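PDB 6GSZ: alpha-L-rhamnosidase from Aspergillus terreus, which probably hydrolyses terminal non-reducing alpha-L-rhamnose residues from alpha-L-rhamnosides. Local coordinates for residues A[206-214]-A[259-267]; A[737-745]-A[754-765]. All blocks are in the same frame, centred on the assembly; numbering follows the deposited sequence. Where two conformers were deposited one is given.

How the contacts relate
From the N terminus, contact 1 comes first. It brings 206-214, the short helix and loop after strand 196-205, against the beta-hairpin turn 263-265 between strands 258-262 and 266-270. It closes a loop of 44 residues that includes strands 228-237 and 242-246. Contact 2 opens and closes far later, in the 6-hairpin glycosidase region. It folds 737-745 onto 754-765 between helices 727-732 and 768-775, with eight residues in the loop. The two follow in series and neither nest nor cross. The centres of contact 1 and contact 2 lie about 24 Å apart, and they do not touch. Contact 1 also reaches a loop that lines the glucose pocket, to which contact 2 contributes directly.

Contact 1 (A[206-214]-A[259-267]); sequences EGWYSGRIG and ISSEIYDGE
The Tyr264 ring reaches across the backbone of 212-214, with Arg212 O approaching obliquely, 3.4 Å from Tyr264 CD2, and Gly214 O at the ring edge. Gly214 N donates to Tyr264 OH at 2.8 Å and 163°. The same hydroxyl is hydrogen-bonded to the backbone O of Glu466. Ile213 CG2 packs against Tyr264 OH.

Arg212 crosses Tyr264 at about a right angle. Its CG is anti to the backbone N (chi1 -171°), and a bend at chi3 (60°) turns the guanidinium back toward Asp265. Arg212 NH2 forms a salt bridge to Asp265 OD1 at 3.2 Å. Tyr264 CD2 lies over one guanidinium face, while Asp265 OD1 meets the edge. Both ends have second partners: Arg212 NH2 bonds to Gln372 O, and Asp265 OD1 to Lys374 N.

In one of its two conformers, Ile263 places CD1 over a face of the Trp208 ring, 4.2 Å from Trp208 CE2, and CG1 against Ile213 CD1.

Glu206 OE2 is 4.1 Å from Glu262 OE1. One water donates to both oxygens and accepts from Arg212 N. Another joins Glu206 OE2, Gly207 O and Ile263 N. Glu206 OE1 is taken by His129 N and Thr128 OG1.

Within the rhamnosidase N-terminal domain, the contact joins the helical turn and loop 206-214 to the hairpin turn 263-265. Tyr264 OH extends it to the 6-hairpin glycosidase domain. An apolar patch, a salt bridge, a backbone-to-hydroxyl bond and bridging waters hold it. The water between the glutamates, with Arg212 nearby, probably eases their repulsion.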
loop_
_atom_site.group_PDB
_atom_site.type_symbol
_atom_site.label_atom_id
_atom_site.label_comp_id
_atom_site.label_asym_id
_atom_site.label_seq_id
_atom_site.Cartn_x
_atom_site.Cartn_y
_atom_site.Cartn_z
ATOM N N GLU A 206 17.955 8.988 10.157
ATOM C CA GLU A 206 18.459 8.873 8.776
ATOM C C GLU A 206 17.378 8.337 7.813
ATOM O O GLU A 206 17.413 8.677 6.640
ATOM C CB GLU A 206 19.723 8.013 8.761
ATOM C CG GLU A 206 19.507 6.576 9.141
ATOM C CD GLU A 206 20.732 5.706 9.189
ATOM O OE1 GLU A 206 21.856 6.269 9.282
ATOM O OE2 GLU A 206 20.557 4.440 9.200
ATOM N N GLY A 207 16.535 7.419 8.274
ATOM C CA GLY A 207 15.560 6.801 7.393
ATOM C C GLY A 207 16.187 6.234 6.135
ATOM O O GLY A 207 17.224 5.564 6.138
ATOM N N TRP A 208 15.413 6.356 5.056
ATOM C CA TRP A 208 15.812 5.977 3.723
ATOM C C TRP A 208 16.735 7.005 3.067
ATOM O O TRP A 208 17.470 6.679 2.132
ATOM C CB TRP A 208 14.546 5.790 2.854
ATOM C CG TRP A 208 13.600 4.722 3.312
ATOM C CD1 TRP A 208 13.664 3.392 3.014
ATOM C CD2 TRP A 208 12.439 4.885 4.149
ATOM N NE1 TRP A 208 12.604 2.722 3.573
ATOM C CE2 TRP A 208 11.820 3.619 4.245
ATOM C CE3 TRP A 208 11.809 5.985 4.741
ATOM C CZ2 TRP A 208 10.649 3.421 4.962
ATOM C CZ3 TRP A 208 10.624 5.791 5.425
ATOM C CH2 TRP A 208 10.043 4.523 5.516
ATOM N N TYR A 209 16.609 8.285 3.486
ATOM C CA TYR A 209 17.342 9.385 2.825
ATOM C C TYR A 209 18.868 9.147 2.874
ATOM O O TYR A 209 19.582 9.316 1.882
ATOM C CB TYR A 209 16.945 10.728 3.470
ATOM C CG TYR A 209 17.271 11.930 2.616
ATOM C CD1 TYR A 209 18.526 12.532 2.663
ATOM C CD2 TYR A 209 16.341 12.423 1.725
ATOM C CE1 TYR A 209 18.835 13.599 1.835
ATOM C CE2 TYR A 209 16.629 13.504 0.927
ATOM C CZ TYR A 209 17.867 14.094 0.979
ATOM O OH TYR A 209 18.162 15.132 0.141
ATOM N N SER A 210 19.353 8.756 4.048
ATOM C CA SER A 210 20.787 8.505 4.253
ATOM C C SER A 210 21.104 7.145 4.888
ATOM O O SER A 210 22.297 6.862 5.047
ATOM C CB SER A 210 21.484 9.627 4.979
ATOM O OG SER A 210 20.930 9.811 6.264
ATOM N N GLY A 211 20.125 6.346 5.314
ATOM C CA GLY A 211 20.398 5.076 5.895
ATOM C C GLY A 211 20.912 4.030 4.922
ATOM O O GLY A 211 20.902 4.197 3.708
ATOM N N ARG A 212 21.323 2.894 5.478
ATOM C CA ARG A 212 21.788 1.747 4.691
ATOM C C ARG A 212 20.570 0.993 4.113
ATOM O O ARG A 212 19.828 0.399 4.857
ATOM C CB ARG A 212 22.679 0.818 5.516
ATOM C CG ARG A 212 23.365 -0.266 4.700
ATOM C CD ARG A 212 24.269 -1.142 5.576
ATOM N NE ARG A 212 23.548 -1.824 6.640
ATOM C CZ ARG A 212 22.837 -2.950 6.508
ATOM N NH1 ARG A 212 22.899 -3.638 5.374
ATOM N NH2 ARG A 212 22.139 -3.387 7.561
ATOM N N ILE A 213 20.430 1.050 2.785
ATOM C CA ILE A 213 19.274 0.471 2.113
ATOM C C ILE A 213 19.806 -0.422 0.988
ATOM O O ILE A 213 20.758 -0.086 0.290
ATOM C CB ILE A 213 18.288 1.559 1.620
ATOM C CG1 ILE A 213 17.799 2.491 2.732
ATOM C CG2 ILE A 213 17.099 0.990 0.860
ATOM C CD1 ILE A 213 16.988 1.788 3.799
ATOM N N GLY A 214 19.082 -1.520 0.750
ATOM C CA GLY A 214 19.479 -2.509 -0.254
ATOM C C GLY A 214 20.052 -3.782 0.332
ATOM O O GLY A 214 20.569 -3.775 1.447
ATOM N N ILE A 259 21.089 6.491 20.206
ATOM C CA ILE A 259 22.461 6.305 19.767
ATOM C C ILE A 259 22.511 6.001 18.271
ATOM O O ILE A 259 23.349 6.528 17.534
ATOM C CB ILE A 259 23.148 5.189 20.580
ATOM C CG1 ILE A 259 23.053 5.454 22.083
ATOM C CG2 ILE A 259 24.585 5.014 20.139
ATOM C CD1 ILE A 259 23.591 6.800 22.523
ATOM N N SER A 260 21.608 5.099 17.836
ATOM C CA SER A 260 21.482 4.763 16.432
ATOM C C SER A 260 20.039 4.335 16.194
ATOM O O SER A 260 19.415 3.795 17.087
ATOM C CB SER A 260 22.454 3.695 15.989
ATOM O OG SER A 260 22.242 2.519 16.721
ATOM N N SER A 261 19.548 4.581 14.988
ATOM C CA SER A 261 18.192 4.100 14.619
ATOM C C SER A 261 18.131 3.905 13.111
ATOM O O SER A 261 18.267 4.877 12.386
ATOM C CB SER A 261 17.138 5.073 15.137
ATOM O OG SER A 261 15.845 4.493 15.054
ATOM N N GLU A 262 18.038 2.643 12.705
ATOM C CA GLU A 262 18.263 2.216 11.317
ATOM C C GLU A 262 17.094 1.322 10.919
ATOM O O GLU A 262 16.667 0.502 11.699
ATOM C CB GLU A 262 19.559 1.415 11.195
ATOM C CG GLU A 262 20.770 2.128 11.728
ATOM C CD GLU A 262 21.977 1.243 11.605
ATOM O OE1 GLU A 262 22.376 0.930 10.445
ATOM O OE2 GLU A 262 22.565 0.916 12.693
ATOM N N ILE A 263 16.625 1.509 9.678
ATOM C CA ILE A 263 15.505 0.732 9.114
ATOM C C ILE A 263 15.788 -0.761 9.340
ATOM O O ILE A 263 14.960 -1.515 9.888
ATOM C CB ILE A 263 15.300 1.060 7.613
ATOM C CG1 ILE A 263 14.898 2.522 7.365
ATOM C CG2 ILE A 263 14.311 0.107 6.970
ATOM C CD1 ILE A 263 13.608 2.969 8.024
ATOM N N TYR A 264 16.960 -1.212 8.845
ATOM C CA TYR A 264 17.262 -2.659 8.873
ATOM C C TYR A 264 17.764 -3.141 10.227
ATOM O O TYR A 264 17.295 -4.153 10.796
ATOM C CB TYR A 264 18.271 -3.083 7.809
ATOM C CG TYR A 264 17.839 -2.907 6.371
ATOM C CD1 TYR A 264 16.502 -2.811 5.967
ATOM C CD2 TYR A 264 18.811 -2.814 5.397
ATOM C CE1 TYR A 264 16.189 -2.657 4.621
ATOM C CE2 TYR A 264 18.511 -2.682 4.063
ATOM C CZ TYR A 264 17.179 -2.602 3.659
ATOM O OH TYR A 264 16.914 -2.424 2.324
ATOM N N ASP A 265 18.767 -2.450 10.782
ATOM C CA ASP A 265 19.427 -3.029 11.945
ATOM C C ASP A 265 18.716 -2.779 13.279
ATOM O O ASP A 265 18.883 -3.573 14.194
ATOM C CB ASP A 265 20.900 -2.648 12.015
ATOM C CG ASP A 265 21.791 -3.412 11.035
ATOM O OD1 ASP A 265 21.325 -4.438 10.445
ATOM O OD2 ASP A 265 22.957 -2.948 10.821
ATOM N N GLY A 266 17.913 -1.723 13.389
ATOM C CA GLY A 266 17.165 -1.415 14.582
ATOM C C GLY A 266 17.703 -0.171 15.286
ATOM O O GLY A 266 18.448 0.621 14.731
ATOM N N GLU A 267 17.276 -0.021 16.526
ATOM C CA GLU A 267 17.519 1.191 17.315
ATOM C C GLU A 267 18.226 0.834 18.632
ATOM O O GLU A 267 17.783 -0.083 19.351
ATOM C CB GLU A 267 16.212 1.909 17.652
ATOM C CG GLU A 267 16.426 3.104 18.560
ATOM C CD GLU A 267 15.278 4.096 18.619
ATOM O OE1 GLU A 267 14.751 4.446 17.511
ATOM O OE2 GLU A 267 14.840 4.415 19.766
HETATM O O HOH W 1 19.157 7.644 12.467
HETATM O O HOH W 2 18.171 3.353 7.991
HETATM O O HOH W 3 22.258 2.628 8.392
HETATM O O HOH W 4 16.384 5.353 10.313
HETATM O O HOH W 5 19.029 0.529 7.420
HETATM O O HOH W 6 20.750 -0.985 9.061
#

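Contact 2 (A[737-745]-A[754-765]); sequences TTWERWDSM and GQMTSFNHYAVG. With BGC (beta-D-glucopyranose), chain B.
Glu740 lies alongside His761, both pointing the same way, and its carboxylate stacks on the imidazole with planes 21° apart. Glu740 CG sits over the ring centre, 3.6 Å from the centroid of the His761 ring. An extended chain, with CG anti to the backbone N (chi1 178°), carries the carboxylate along the ring. His761 NE2 donates to O1 of the bound glucose at 2.9 Å and 164°, and weakly to O2. Glu740 OE2 is 3.5 Å from the same glucose O1. Met756 crosses Glu740 at about a right angle, with CG and CE against OE2.

The next shell fixes these groups. Glu740 OE1 pairs with Arg464 and takes a weak bond from Ser758 N. Ser758 OG is hydrogen-bonded to His761 ND1, which helps to fix the ring's rotation. That OG also accepts from Asn760 N, an ST turn. Ser758 O is gripped from opposite faces of its plane by Glu740 N and Ser744 OG. Arg741 holds Met756 O side-on, through NE at 2.8 Å and NH2 at 2.9 Å.

Farther out, Thr738 OG1 donates to His761 O at 2.8 Å, and His761 N donates to Thr738 O. The Phe759 edge meets the Trp739 face in a T-shaped pair, with the Phe759 ring centroid 4.8 Å from that of the Trp739 five-membered ring. Val764 CG2 lies over the Trp742 face.

Asp460, Asp473 and Trp527 also bond the glucose. Paired loops between helices that line a sugar pocket are in keeping with the (alpha/alpha)6-barrel of six-hairpin glycosidases.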
loop_
_atom_site.group_PDB
_atom_site.type_symbol
_atom_site.label_atom_id
_atom_site.label_comp_id
_atom_site.label_asym_id
_atom_site.label_seq_id
_atom_site.Cartn_x
_atom_site.Cartn_y
_atom_site.Cartn_z
ATOM N N THR A 737 0.434 -14.888 7.493
ATOM C CA THR A 737 0.734 -14.003 6.382
ATOM C C THR A 737 0.957 -14.925 5.190
ATOM O O THR A 737 1.175 -16.107 5.388
ATOM C CB THR A 737 1.980 -13.151 6.647
ATOM O OG1 THR A 737 3.035 -13.958 7.152
ATOM C CG2 THR A 737 1.696 -12.002 7.581
ATOM N N THR A 738 0.938 -14.373 3.979
ATOM C CA THR A 738 1.357 -15.145 2.814
ATOM C C THR A 738 2.877 -15.065 2.707
ATOM O O THR A 738 3.502 -14.064 3.039
ATOM C CB THR A 738 0.622 -14.677 1.548
ATOM O OG1 THR A 738 0.731 -13.263 1.326
ATOM C CG2 THR A 738 -0.844 -15.048 1.590
ATOM N N TRP A 739 3.476 -16.146 2.186
ATOM C CA TRP A 739 4.948 -16.282 2.154
ATOM C C TRP A 739 5.460 -16.019 0.737
ATOM O O TRP A 739 4.761 -16.207 -0.254
ATOM C CB TRP A 739 5.386 -17.675 2.613
ATOM C CG TRP A 739 4.838 -18.097 3.938
ATOM C CD1 TRP A 739 4.341 -17.333 4.953
ATOM C CD2 TRP A 739 4.842 -19.449 4.422
ATOM N NE1 TRP A 739 4.015 -18.123 6.030
ATOM C CE2 TRP A 739 4.297 -19.430 5.722
ATOM C CE3 TRP A 739 5.198 -20.668 3.840
ATOM C CZ2 TRP A 739 4.159 -20.592 6.492
ATOM C CZ3 TRP A 739 5.054 -21.819 4.585
ATOM C CH2 TRP A 739 4.547 -21.779 5.894
ATOM N N GLU A 740 6.708 -15.601 0.627
ATOM C CA GLU A 740 7.369 -15.349 -0.649
ATOM C C GLU A 740 7.367 -16.591 -1.537
ATOM O O GLU A 740 7.049 -16.497 -2.727
ATOM C CB GLU A 740 8.787 -14.890 -0.350
ATOM C CG GLU A 740 9.672 -14.605 -1.545
ATOM C CD GLU A 740 11.052 -14.071 -1.194
ATOM O OE1 GLU A 740 11.590 -14.472 -0.132
ATOM O OE2 GLU A 740 11.572 -13.269 -2.025
ATOM N N ARG A 741 7.848 -17.701 -0.979
ATOM C CA ARG A 741 7.901 -18.959 -1.653
ATOM C C ARG A 741 6.703 -19.816 -1.222
ATOM O O ARG A 741 6.268 -19.774 -0.075
ATOM C CB ARG A 741 9.129 -19.740 -1.209
ATOM C CG ARG A 741 10.443 -19.029 -1.476
ATOM C CD ARG A 741 11.600 -19.759 -0.833
ATOM N NE ARG A 741 12.907 -19.253 -1.265
ATOM C CZ ARG A 741 13.501 -19.546 -2.428
ATOM N NH1 ARG A 741 12.977 -20.452 -3.271
ATOM N NH2 ARG A 741 14.631 -18.928 -2.743
ATOM N N TRP A 742 6.219 -20.653 -2.138
ATOM C CA TRP A 742 5.189 -21.629 -1.742
ATOM C C TRP A 742 5.686 -22.396 -0.502
ATOM O O TRP A 742 4.931 -22.641 0.481
ATOM C CB TRP A 742 4.830 -22.564 -2.911
ATOM C CG TRP A 742 4.224 -21.826 -4.068
ATOM C CD1 TRP A 742 4.766 -21.576 -5.282
ATOM C CD2 TRP A 742 2.913 -21.266 -4.090
ATOM N NE1 TRP A 742 3.893 -20.861 -6.066
ATOM C CE2 TRP A 742 2.762 -20.628 -5.336
ATOM C CE3 TRP A 742 1.883 -21.172 -3.141
ATOM C CZ2 TRP A 742 1.575 -20.016 -5.708
ATOM C CZ3 TRP A 742 0.712 -20.554 -3.512
ATOM C CH2 TRP A 742 0.585 -19.954 -4.766
ATOM N N ASP A 743 6.984 -22.703 -0.512
ATOM C CA ASP A 743 7.621 -23.525 0.533
ATOM C C ASP A 743 8.635 -22.692 1.343
ATOM O O ASP A 743 9.731 -23.177 1.612
ATOM C CB ASP A 743 8.304 -24.768 -0.091
ATOM C CG ASP A 743 9.311 -24.459 -1.197
ATOM O OD1 ASP A 743 9.428 -23.263 -1.607
ATOM O OD2 ASP A 743 9.890 -25.404 -1.738
ATOM N N SER A 744 8.293 -21.472 1.784
ATOM C CA SER A 744 9.252 -20.711 2.596
ATOM C C SER A 744 9.620 -21.542 3.824
ATOM O O SER A 744 10.754 -21.465 4.299
ATOM C CB SER A 744 8.728 -19.359 2.997
ATOM O OG SER A 744 8.865 -18.398 1.948
ATOM N N MET A 745 8.644 -22.272 4.381
ATOM C CA MET A 745 8.930 -23.320 5.396
ATOM C C MET A 745 8.610 -24.692 4.787
ATOM O O MET A 745 7.580 -24.834 4.103
ATOM C CB MET A 745 8.074 -23.132 6.654
ATOM C CG MET A 745 8.364 -24.099 7.799
ATOM S SD MET A 745 7.533 -23.577 9.339
ATOM C CE MET A 745 8.571 -22.171 9.785
ATOM N N GLY A 754 17.053 -21.596 0.567
ATOM C CA GLY A 754 17.359 -20.452 -0.239
ATOM C C GLY A 754 17.682 -19.240 0.619
ATOM O O GLY A 754 17.006 -18.961 1.586
ATOM N N GLN A 755 18.691 -18.482 0.176
ATOM C CA GLN A 755 19.142 -17.318 0.896
ATOM C C GLN A 755 18.034 -16.255 0.887
ATOM O O GLN A 755 17.919 -15.426 1.814
ATOM C CB GLN A 755 20.420 -16.738 0.267
ATOM N N MET A 756 17.236 -16.258 -0.184
ATOM C CA MET A 756 16.087 -15.356 -0.353
ATOM C C MET A 756 14.833 -16.114 0.097
ATOM O O MET A 756 14.269 -16.893 -0.681
ATOM C CB MET A 756 15.961 -14.923 -1.809
ATOM C CG MET A 756 14.875 -13.937 -2.097
ATOM S SD MET A 756 14.457 -13.861 -3.847
ATOM C CE MET A 756 13.434 -15.314 -4.003
ATOM N N THR A 757 14.427 -15.913 1.354
ATOM C CA THR A 757 13.227 -16.537 1.912
ATOM C C THR A 757 12.550 -15.597 2.902
ATOM O O THR A 757 13.161 -15.245 3.921
ATOM C CB THR A 757 13.539 -17.875 2.584
ATOM O OG1 THR A 757 14.103 -18.762 1.611
ATOM C CG2 THR A 757 12.324 -18.520 3.196
ATOM N N SER A 758 11.318 -15.196 2.613
ATOM C CA SER A 758 10.525 -14.319 3.443
ATOM C C SER A 758 9.189 -15.000 3.776
ATOM O O SER A 758 8.599 -15.725 2.942
ATOM C CB SER A 758 10.316 -12.990 2.742
ATOM O OG SER A 758 9.037 -12.442 2.979
ATOM N N PHE A 759 8.648 -14.692 4.962
ATOM C CA PHE A 759 7.343 -15.163 5.382
ATOM C C PHE A 759 6.288 -14.040 5.303
ATOM O O PHE A 759 5.234 -14.148 5.958
ATOM C CB PHE A 759 7.387 -15.788 6.788
ATOM C CG PHE A 759 8.212 -17.039 6.811
ATOM C CD1 PHE A 759 7.610 -18.247 6.541
ATOM C CD2 PHE A 759 9.583 -17.014 7.052
ATOM C CE1 PHE A 759 8.360 -19.414 6.530
ATOM C CE2 PHE A 759 10.321 -18.182 7.042
ATOM C CZ PHE A 759 9.713 -19.377 6.778
ATOM N N ASN A 760 6.532 -12.989 4.513
ATOM C CA ASN A 760 5.567 -11.898 4.453
ATOM C C ASN A 760 5.709 -11.118 3.143
ATOM O O ASN A 760 6.200 -9.995 3.116
ATOM C CB ASN A 760 5.714 -10.973 5.654
ATOM C CG ASN A 760 4.480 -10.162 5.953
ATOM O OD1 ASN A 760 3.528 -10.153 5.151
ATOM N ND2 ASN A 760 4.446 -9.462 7.077
ATOM N N HIS A 761 5.237 -11.744 2.062
ATOM C CA HIS A 761 5.170 -11.172 0.696
ATOM C C HIS A 761 3.729 -11.299 0.215
ATOM O O HIS A 761 3.189 -12.389 0.368
ATOM C CB HIS A 761 6.038 -12.005 -0.266
ATOM C CG HIS A 761 7.431 -11.573 -0.539
ATOM N ND1 HIS A 761 8.425 -11.620 0.425
ATOM C CD2 HIS A 761 8.019 -11.179 -1.696
ATOM C CE1 HIS A 761 9.558 -11.224 -0.128
ATOM N NE2 HIS A 761 9.343 -10.924 -1.444
ATOM N N TYR A 762 3.126 -10.227 -0.321
ATOM C CA TYR A 762 1.735 -10.336 -0.824
ATOM C C TYR A 762 1.566 -11.027 -2.165
ATOM O O TYR A 762 0.405 -11.328 -2.507
ATOM C CB TYR A 762 1.035 -8.966 -0.818
ATOM C CG TYR A 762 1.715 -7.791 -1.473
ATOM C CD1 TYR A 762 2.231 -7.846 -2.745
ATOM C CD2 TYR A 762 1.862 -6.596 -0.784
ATOM C CE1 TYR A 762 2.802 -6.743 -3.356
ATOM C CE2 TYR A 762 2.453 -5.485 -1.370
ATOM C CZ TYR A 762 2.997 -5.578 -2.639
ATOM O OH TYR A 762 3.573 -4.470 -3.205
ATOM N N ALA A 763 2.612 -11.338 -2.933
ATOM C CA ALA A 763 2.392 -11.875 -4.287
ATOM C C ALA A 763 1.474 -13.085 -4.288
ATOM O O ALA A 763 0.572 -13.110 -5.111
ATOM C CB ALA A 763 3.724 -12.209 -4.957
ATOM N N VAL A 764 1.738 -14.109 -3.460
ATOM C CA VAL A 764 0.903 -15.368 -3.411
ATOM C C VAL A 764 -0.515 -15.002 -2.973
ATOM O O VAL A 764 -1.514 -15.673 -3.363
ATOM C CB VAL A 764 1.607 -16.352 -2.438
ATOM C CG1 VAL A 764 0.713 -17.287 -1.707
ATOM C CG2 VAL A 764 2.765 -17.056 -3.160
ATOM N N GLY A 765 -0.644 -13.879 -2.246
ATOM C CA GLY A 765 -1.914 -13.385 -1.773
ATOM C C GLY A 765 -2.767 -12.797 -2.898
ATOM O O GLY A 765 -3.897 -12.402 -2.635
HETATM C C2 BGC B . 10.678 -9.523 -5.086
HETATM C C3 BGC B . 10.770 -9.963 -6.520
HETATM C C4 BGC B . 12.128 -9.891 -7.181
HETATM C C5 BGC B . 13.026 -10.545 -6.248
HETATM C C6 BGC B . 14.381 -10.524 -6.929
HETATM C C1 BGC B . 11.795 -10.163 -4.280
HETATM O O1 BGC B . 11.606 -9.840 -2.917
HETATM O O2 BGC B . 9.588 -10.147 -4.450
HETATM O O3 BGC B . 10.073 -9.091 -7.237
HETATM O O4 BGC B . 12.249 -10.450 -8.510
HETATM O O5 BGC B . 13.067 -9.973 -4.901
HETATM O O6 BGC B . 15.352 -11.023 -6.003
HETATM O O HOH W 7 4.005 -14.093 -1.838
#